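Local coordinates for protein dephospho-CoA kinase (Campylobacter jejuni subsp. jejuni serotype O:2, PDB 4ZO4) that probably phosphorylates the 3'-hydroxyl of dephospho-CoA with ATP, the last step of coenzyme A biosynthesis, at residues K31-D36 with F114-P119. Sequence-based numbering, arbitrary orientation.
Sequences KSISAD and FFVEIP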
loop_
_atom_site.group_PDB
_atom_site.type_symbol
_atom_site.label_atom_id
_atom_site.label_comp_id
_atom_site.label_asym_id
_atom_site.label_seq_id
_atom_site.Cartn_x
_atom_site.Cartn_y
_atom_site.Cartn_z
ATOM N N LYS A 31 22.467 -30.131 1.825
ATOM C CA LYS A 31 22.864 -28.770 1.390
ATOM C C LYS A 31 21.788 -27.712 1.661
ATOM O O LYS A 31 20.640 -27.889 1.278
ATOM C CB LYS A 31 23.136 -28.749 -0.126
ATOM C CG LYS A 31 24.234 -29.690 -0.626
ATOM C CD LYS A 31 25.629 -29.082 -0.476
ATOM C CE LYS A 31 26.608 -29.653 -1.488
ATOM N NZ LYS A 31 27.899 -28.908 -1.524
ATOM N N SER A 32 22.168 -26.602 2.284
ATOM C CA SER A 32 21.282 -25.433 2.363
ATOM C C SER A 32 21.926 -24.190 1.782
ATOM O O SER A 32 23.137 -24.000 1.891
ATOM C CB SER A 32 20.934 -25.114 3.804
ATOM O OG SER A 32 22.085 -24.613 4.469
ATOM N N ILE A 33 21.111 -23.330 1.185
ATOM C CA ILE A 33 21.547 -21.948 0.855
ATOM C C ILE A 33 20.718 -20.966 1.663
ATOM O O ILE A 33 19.573 -21.245 2.017
ATOM C CB ILE A 33 21.458 -21.633 -0.654
ATOM C CG1 ILE A 33 20.012 -21.670 -1.147
ATOM C CG2 ILE A 33 22.297 -22.632 -1.439
ATOM C CD1 ILE A 33 19.887 -21.686 -2.654
ATOM N N SER A 34 21.300 -19.837 2.009
ATOM C CA SER A 34 20.541 -18.816 2.764
ATOM C C SER A 34 20.051 -17.689 1.856
ATOM O O SER A 34 20.839 -17.106 1.104
ATOM C CB SER A 34 21.376 -18.242 3.894
ATOM O OG SER A 34 20.700 -17.167 4.522
ATOM N N ALA A 35 18.754 -17.381 1.934
ATOM C CA ALA A 35 18.158 -16.307 1.114
ATOM C C ALA A 35 18.689 -14.960 1.559
ATOM O O ALA A 35 19.121 -14.184 0.718
ATOM C CB ALA A 35 16.640 -16.328 1.168
ATOM N N ASP A 36 18.729 -14.709 2.865
ATOM C CA ASP A 36 19.269 -13.430 3.371
ATOM C C ASP A 36 20.740 -13.235 3.107
ATOM O O ASP A 36 21.181 -12.102 2.951
ATOM C CB ASP A 36 19.031 -13.260 4.865
ATOM C CG ASP A 36 17.610 -12.922 5.174
ATOM O OD1 ASP A 36 16.803 -12.850 4.211
ATOM O OD2 ASP A 36 17.289 -12.714 6.368
ATOM N N PHE A 114 17.927 -30.627 -1.082
ATOM C CA PHE A 114 18.517 -29.404 -0.535
ATOM C C PHE A 114 17.452 -28.393 -0.033
ATOM O O PHE A 114 16.284 -28.420 -0.447
ATOM C CB PHE A 114 19.462 -28.743 -1.562
ATOM C CG PHE A 114 18.763 -28.151 -2.762
ATOM C CD1 PHE A 114 18.492 -26.788 -2.829
ATOM C CD2 PHE A 114 18.397 -28.954 -3.843
ATOM C CE1 PHE A 114 17.853 -26.246 -3.937
ATOM C CE2 PHE A 114 17.758 -28.417 -4.958
ATOM C CZ PHE A 114 17.487 -27.059 -5.004
ATOM N N PHE A 115 17.896 -27.498 0.852
ATOM C CA PHE A 115 17.033 -26.575 1.578
ATOM C C PHE A 115 17.432 -25.093 1.398
ATOM O O PHE A 115 18.557 -24.681 1.698
ATOM C CB PHE A 115 17.006 -26.977 3.064
ATOM C CG PHE A 115 16.391 -28.340 3.298
ATOM C CD1 PHE A 115 15.013 -28.501 3.245
ATOM C CD2 PHE A 115 17.187 -29.466 3.517
ATOM C CE1 PHE A 115 14.430 -29.745 3.417
ATOM C CE2 PHE A 115 16.606 -30.718 3.683
ATOM C CZ PHE A 115 15.222 -30.853 3.636
ATOM N N VAL A 116 16.503 -24.308 0.875
ATOM C CA VAL A 116 16.667 -22.860 0.746
ATOM C C VAL A 116 16.065 -22.248 1.995
ATOM O O VAL A 116 14.834 -22.166 2.159
ATOM C CB VAL A 116 15.913 -22.305 -0.493
ATOM C CG1 VAL A 116 16.119 -20.815 -0.632
ATOM C CG2 VAL A 116 16.337 -23.023 -1.777
ATOM N N GLU A 117 16.914 -21.851 2.916
ATOM C CA GLU A 117 16.409 -21.132 4.068
ATOM C C GLU A 117 15.844 -19.799 3.566
ATOM O O GLU A 117 16.490 -19.126 2.757
ATOM C CB GLU A 117 17.538 -20.914 5.080
ATOM C CG GLU A 117 17.188 -19.910 6.161
ATOM C CD GLU A 117 18.154 -19.947 7.324
ATOM O OE1 GLU A 117 19.274 -20.483 7.162
ATOM O OE2 GLU A 117 17.777 -19.430 8.400
ATOM N N ILE A 118 14.656 -19.411 4.027
ATOM C CA ILE A 118 14.043 -18.149 3.550
ATOM C C ILE A 118 13.103 -17.504 4.575
ATOM O O ILE A 118 12.254 -18.181 5.145
ATOM C CB ILE A 118 13.309 -18.391 2.213
ATOM C CG1 ILE A 118 12.817 -17.085 1.591
ATOM C CG2 ILE A 118 12.145 -19.340 2.388
ATOM C CD1 ILE A 118 12.233 -17.243 0.200
ATOM N N PRO A 119 13.264 -16.195 4.842
ATOM C CA PRO A 119 12.288 -15.455 5.672
ATOM C C PRO A 119 10.878 -15.509 5.138
ATOM O O PRO A 119 10.653 -15.319 3.952
ATOM C CB PRO A 119 12.784 -14.016 5.635
ATOM C CG PRO A 119 14.226 -14.074 5.218
ATOM C CD PRO A 119 14.442 -15.379 4.503
#
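Ile-33 and Val-116 are paired neighbours on adjacent parallel strands, and their side chains lie side by side, pointing the same way. The CG1-CD1 branch of Ile-33 does the touching: CD1 comes within 3.9 Å of Val-116 CG2, and CG1 rests against both methyls of the valine. A chi1 of 64° places CG1, the atom that meets both methyls, between the backbone N and the carbonyl carbon of Ile-33. Met-104 of helix 82-109 touches both residues, so this helix packs on the face that carries them. On the other face stand Ser-32, Ser-34, Phe-115 and Glu-117; all but Ser-34 touch Ile-22 of helix 15-27, and the Phe-115 ring meets Phe-21 edge-to-face. The backbone ladder sets this register: Phe-115 N donates to Lys-31 O at 2.8 Å and 164°, Ile-33 N to Phe-115 O, Glu-117 N to Ile-33 O, and Ala-35 N to Glu-117 O at 3.0 Å. Strand 31-34 is the outermost on this side of the five-stranded parallel sheet, order 2-3-1-4-5, of a P-loop kinase; strand 114-117 lies between it and strand 7-12, which leads into the P-loop. Glu-117 CG is anti to the backbone N (chi1 167°), and the extended chain beyond brings OE2 into a long, weak ion pair with Lys-18, a predicted ATP-binding residue. Ala-35, first in helix 35-45, sets its CB 3.9 Å from Ile-118 CG1; Ser-34 is the N-cap, its OG weakly hydrogen-bonded to Lys-37 N. Asp-36 and Pro-119 reach toward each other tip to tip, the carboxylate meeting CG of the proline ring.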